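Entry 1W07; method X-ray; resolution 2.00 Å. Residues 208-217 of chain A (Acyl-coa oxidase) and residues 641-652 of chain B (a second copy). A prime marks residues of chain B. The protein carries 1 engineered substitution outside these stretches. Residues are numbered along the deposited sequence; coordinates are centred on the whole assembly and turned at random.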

# COMPACT_ATOMS: atom_id res chain seq x y z
N LEU A 208 29.36 10.11 20.34
CA LEU A 208 29.11 10.97 19.20
C LEU A 208 29.04 12.43 19.59
O LEU A 208 29.53 13.31 18.87
CB LEU A 208 27.78 10.55 18.54
CG LEU A 208 27.58 9.05 18.28
CD1 LEU A 208 26.15 8.76 17.78
CD2 LEU A 208 28.64 8.60 17.27
N ARG A 209 28.42 12.70 20.73
CA ARG A 209 28.23 14.07 21.20
C ARG A 209 28.72 14.26 22.63
O ARG A 209 28.75 13.33 23.42
CB ARG A 209 26.74 14.43 21.15
CG ARG A 209 26.11 14.44 19.75
CD ARG A 209 24.59 14.60 19.83
NE ARG A 209 23.96 14.59 18.51
CZ ARG A 209 23.78 15.66 17.74
NH1 ARG A 209 24.19 16.86 18.15
NH2 ARG A 209 23.18 15.53 16.57
N SER A 210 29.07 15.50 22.95
CA SER A 210 29.53 15.87 24.28
C SER A 210 28.37 15.80 25.26
O SER A 210 27.25 16.16 24.92
CB SER A 210 30.09 17.29 24.26
OG SER A 210 30.09 17.84 25.57
N LEU A 211 28.64 15.34 26.48
CA LEU A 211 27.60 15.25 27.50
C LEU A 211 27.43 16.58 28.23
O LEU A 211 26.70 16.67 29.22
CB LEU A 211 27.92 14.15 28.51
CG LEU A 211 27.97 12.70 27.98
CD1 LEU A 211 28.23 11.74 29.13
CD2 LEU A 211 26.66 12.36 27.28
N GLU A 212 28.10 17.62 27.73
CA GLU A 212 28.01 18.95 28.33
C GLU A 212 27.15 19.90 27.52
O GLU A 212 26.30 20.59 28.07
CB GLU A 212 29.40 19.55 28.50
CG GLU A 212 30.26 18.79 29.49
CD GLU A 212 29.63 18.72 30.87
OE1 GLU A 212 29.37 19.79 31.47
OE2 GLU A 212 29.39 17.59 31.35
N ASP A 213 27.36 19.93 26.20
CA ASP A 213 26.59 20.81 25.33
C ASP A 213 25.94 20.08 24.16
O ASP A 213 25.33 20.71 23.31
CB ASP A 213 27.47 21.93 24.80
CG ASP A 213 28.80 21.43 24.31
OD1 ASP A 213 28.84 20.36 23.67
OD2 ASP A 213 29.82 22.12 24.56
N HIS A 214 26.08 18.75 24.13
CA HIS A 214 25.47 17.94 23.07
C HIS A 214 26.07 18.19 21.69
O HIS A 214 25.54 17.72 20.68
CB HIS A 214 23.96 18.20 23.01
CG HIS A 214 23.17 17.03 22.51
ND1 HIS A 214 23.06 15.85 23.22
CD2 HIS A 214 22.46 16.85 21.38
CE1 HIS A 214 22.31 15.00 22.54
NE2 HIS A 214 21.94 15.58 21.42
N SER A 215 27.18 18.93 21.65
CA SER A 215 27.84 19.21 20.39
C SER A 215 28.56 17.97 19.88
O SER A 215 29.08 17.17 20.66
CB SER A 215 28.83 20.39 20.56
OG SER A 215 29.90 20.06 21.44
N PRO A 216 28.57 17.77 18.56
CA PRO A 216 29.24 16.62 17.96
C PRO A 216 30.74 16.62 18.29
O PRO A 216 31.39 17.66 18.17
CB PRO A 216 28.99 16.80 16.47
CG PRO A 216 27.66 17.54 16.44
CD PRO A 216 27.84 18.55 17.54
N LEU A 217 31.27 15.48 18.71
CA LEU A 217 32.70 15.37 19.02
C LEU A 217 33.51 15.57 17.74
O LEU A 217 32.99 15.45 16.64
CB LEU A 217 33.02 14.00 19.61
CG LEU A 217 32.38 13.64 20.96
CD1 LEU A 217 32.95 12.34 21.47
CD2 LEU A 217 32.65 14.75 21.96
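Chain B (641-652) SVVPDGYQEYLR

The guanidinium of Arg209 ties the two chains together through main-chain oxygens on both sides: NH1 donates to His214 O of its own chain (3.0 Å) and, weakly, to Val642′ O (2.8 Å), and Arg209 NH2 reaches the same Val642′ O at 3.0 Å in a second weak bond. The acceptor lies at the edge of the guanidinium, near its plane, but the N-H...O angles of 130° and 124° leave neither bond straight, as expected when two amino groups share one oxygen. The arginine gets there with an extended side chain, chi1 m and chi2 and chi3 t.

Chain A forms a loop closed on itself by backbone bonds from Leu217 N to Leu208 O and from Ser210 N to Ser215 O, both 2.8 Å. At its tip, Asp213 OD1 accepts from Ser215 N (3.0 Å) and, at a very short 2.5 Å, from Ser215 OG. His214, with a positive phi of 67°, points its CA-to-CB bond toward chain B.

Chain B comes in as an open segment, Ser641′ to Pro644′, passes through a type II turn from Pro644′ to Tyr647′, closed by Tyr647′ N to Pro644′ O at 3.1 Å, and enters a helix. Gly646′ is the N-cap; its phi of 118° would jam a CB against the preceding carbonyl oxygen. A wider pi-type turn opens the helix, with Tyr647′ O accepting from both Leu651′ N (2.9 Å) and Arg652′ N (2.8 Å). The backbones come nearest, CA to CA, at His214 and Val643′, 6.5 Å apart, and no regular pairing of strands or helices sets a crossing angle.

His214 is the centre of the packing. Its CB sits over a face of the Tyr647′ ring, 3.8 Å from the centroid in a CH-pi contact and 3.4 Å from Tyr647′ CE1. The two rings are near parallel, at 28°, but slid apart, with centroids 4.8 Å from each other, so they barely overlap. His214 CD2 also meets Pro644′ CD at 4.1 Å, and His214 NE2, hydrogen-bonded elsewhere in the structure, lies 4.5 Å from Leu651′ CD1.

Val643′ CG2 packs 3.9 Å from Asp213 O and 4.0 Å from His214 O, while Val642′ CG2 touches Pro216 CD at 3.8 Å, an apolar contact beside the arginine bonds. At the tyrosine hydroxyl, water 1 bridges the chains: it donates to Glu212 O at 2.8 Å and is hydrogen-bonded to Tyr647′ OH at 2.9 Å.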

# COMPACT_ATOMS: atom_id res chain seq x y z
N SER B 641 20.20 22.72 12.58
CA SER B 641 21.15 22.80 13.70
C SER B 641 21.49 21.39 14.19
O SER B 641 20.62 20.51 14.19
CB SER B 641 20.53 23.57 14.86
OG SER B 641 19.47 22.83 15.43
N VAL B 642 22.74 21.19 14.60
CA VAL B 642 23.19 19.90 15.09
C VAL B 642 22.55 19.57 16.42
O VAL B 642 22.33 18.41 16.74
CB VAL B 642 24.73 19.84 15.24
CG1 VAL B 642 25.37 19.95 13.88
CG2 VAL B 642 25.20 20.95 16.19
N VAL B 643 22.28 20.61 17.21
CA VAL B 643 21.63 20.44 18.50
C VAL B 643 20.15 20.77 18.30
O VAL B 643 19.79 21.91 18.03
CB VAL B 643 22.20 21.40 19.56
CG1 VAL B 643 21.43 21.27 20.85
CG2 VAL B 643 23.67 21.10 19.78
N PRO B 644 19.27 19.76 18.45
CA PRO B 644 17.83 19.91 18.28
C PRO B 644 17.13 20.83 19.28
O PRO B 644 17.50 20.89 20.46
CB PRO B 644 17.33 18.48 18.37
CG PRO B 644 18.25 17.89 19.40
CD PRO B 644 19.60 18.41 18.97
N ASP B 645 16.13 21.55 18.80
CA ASP B 645 15.35 22.42 19.67
C ASP B 645 14.54 21.49 20.55
O ASP B 645 13.81 20.64 20.05
CB ASP B 645 14.42 23.30 18.85
CG ASP B 645 13.45 24.09 19.72
OD1 ASP B 645 13.74 24.31 20.91
OD2 ASP B 645 12.40 24.49 19.19
N GLY B 646 14.66 21.67 21.87
CA GLY B 646 13.97 20.83 22.81
C GLY B 646 15.00 20.09 23.65
O GLY B 646 14.69 19.48 24.67
N TYR B 647 16.24 20.14 23.19
CA TYR B 647 17.35 19.49 23.88
C TYR B 647 17.48 19.99 25.33
O TYR B 647 17.54 19.18 26.27
CB TYR B 647 18.65 19.79 23.14
CG TYR B 647 19.88 19.78 24.03
CD1 TYR B 647 20.38 18.60 24.55
CD2 TYR B 647 20.52 20.97 24.35
CE1 TYR B 647 21.50 18.60 25.38
CE2 TYR B 647 21.64 20.99 25.17
CZ TYR B 647 22.12 19.79 25.69
OH TYR B 647 23.20 19.79 26.54
N GLN B 648 17.51 21.31 25.49
CA GLN B 648 17.64 21.95 26.80
C GLN B 648 16.53 21.59 27.78
O GLN B 648 16.78 21.41 28.97
CB GLN B 648 17.70 23.47 26.65
CG GLN B 648 18.90 23.98 25.85
CD GLN B 648 18.71 23.85 24.35
OE1 GLN B 648 19.65 24.03 23.57
NE2 GLN B 648 17.49 23.54 23.93
N GLU B 649 15.31 21.47 27.28
CA GLU B 649 14.17 21.15 28.12
C GLU B 649 13.89 19.66 28.30
O GLU B 649 13.53 19.22 29.39
CB GLU B 649 12.89 21.80 27.58
CG GLU B 649 13.06 23.19 26.98
CD GLU B 649 13.43 23.15 25.51
OE1 GLU B 649 14.55 22.71 25.18
OE2 GLU B 649 12.60 23.59 24.68
N TYR B 650 14.04 18.89 27.23
CA TYR B 650 13.69 17.47 27.30
C TYR B 650 14.79 16.43 27.22
O TYR B 650 14.54 15.24 27.45
CB TYR B 650 12.62 17.20 26.24
CG TYR B 650 11.52 18.25 26.23
CD1 TYR B 650 11.26 19.00 25.09
CD2 TYR B 650 10.77 18.52 27.38
CE1 TYR B 650 10.28 19.99 25.08
CE2 TYR B 650 9.79 19.51 27.39
CZ TYR B 650 9.54 20.24 26.23
OH TYR B 650 8.55 21.19 26.20
N LEU B 651 16.01 16.85 26.89
CA LEU B 651 17.12 15.91 26.80
C LEU B 651 18.14 16.11 27.92
O LEU B 651 18.53 15.15 28.59
CB LEU B 651 17.81 16.02 25.44
CG LEU B 651 17.02 15.47 24.24
CD1 LEU B 651 17.75 15.73 22.92
CD2 LEU B 651 16.80 13.98 24.46
N ARG B 652 18.58 17.36 28.13
CA ARG B 652 19.57 17.64 29.16
C ARG B 652 19.12 17.19 30.54
O ARG B 652 19.88 16.57 31.28
CB ARG B 652 19.91 19.14 29.19
CG ARG B 652 21.27 19.44 29.83
CD ARG B 652 21.39 20.88 30.33
NE ARG B 652 21.42 21.86 29.25
CZ ARG B 652 21.07 23.14 29.40
NH1 ARG B 652 20.66 23.59 30.58
NH2 ARG B 652 21.11 23.96 28.36
O HOH W 1 23.90 22.09 28.19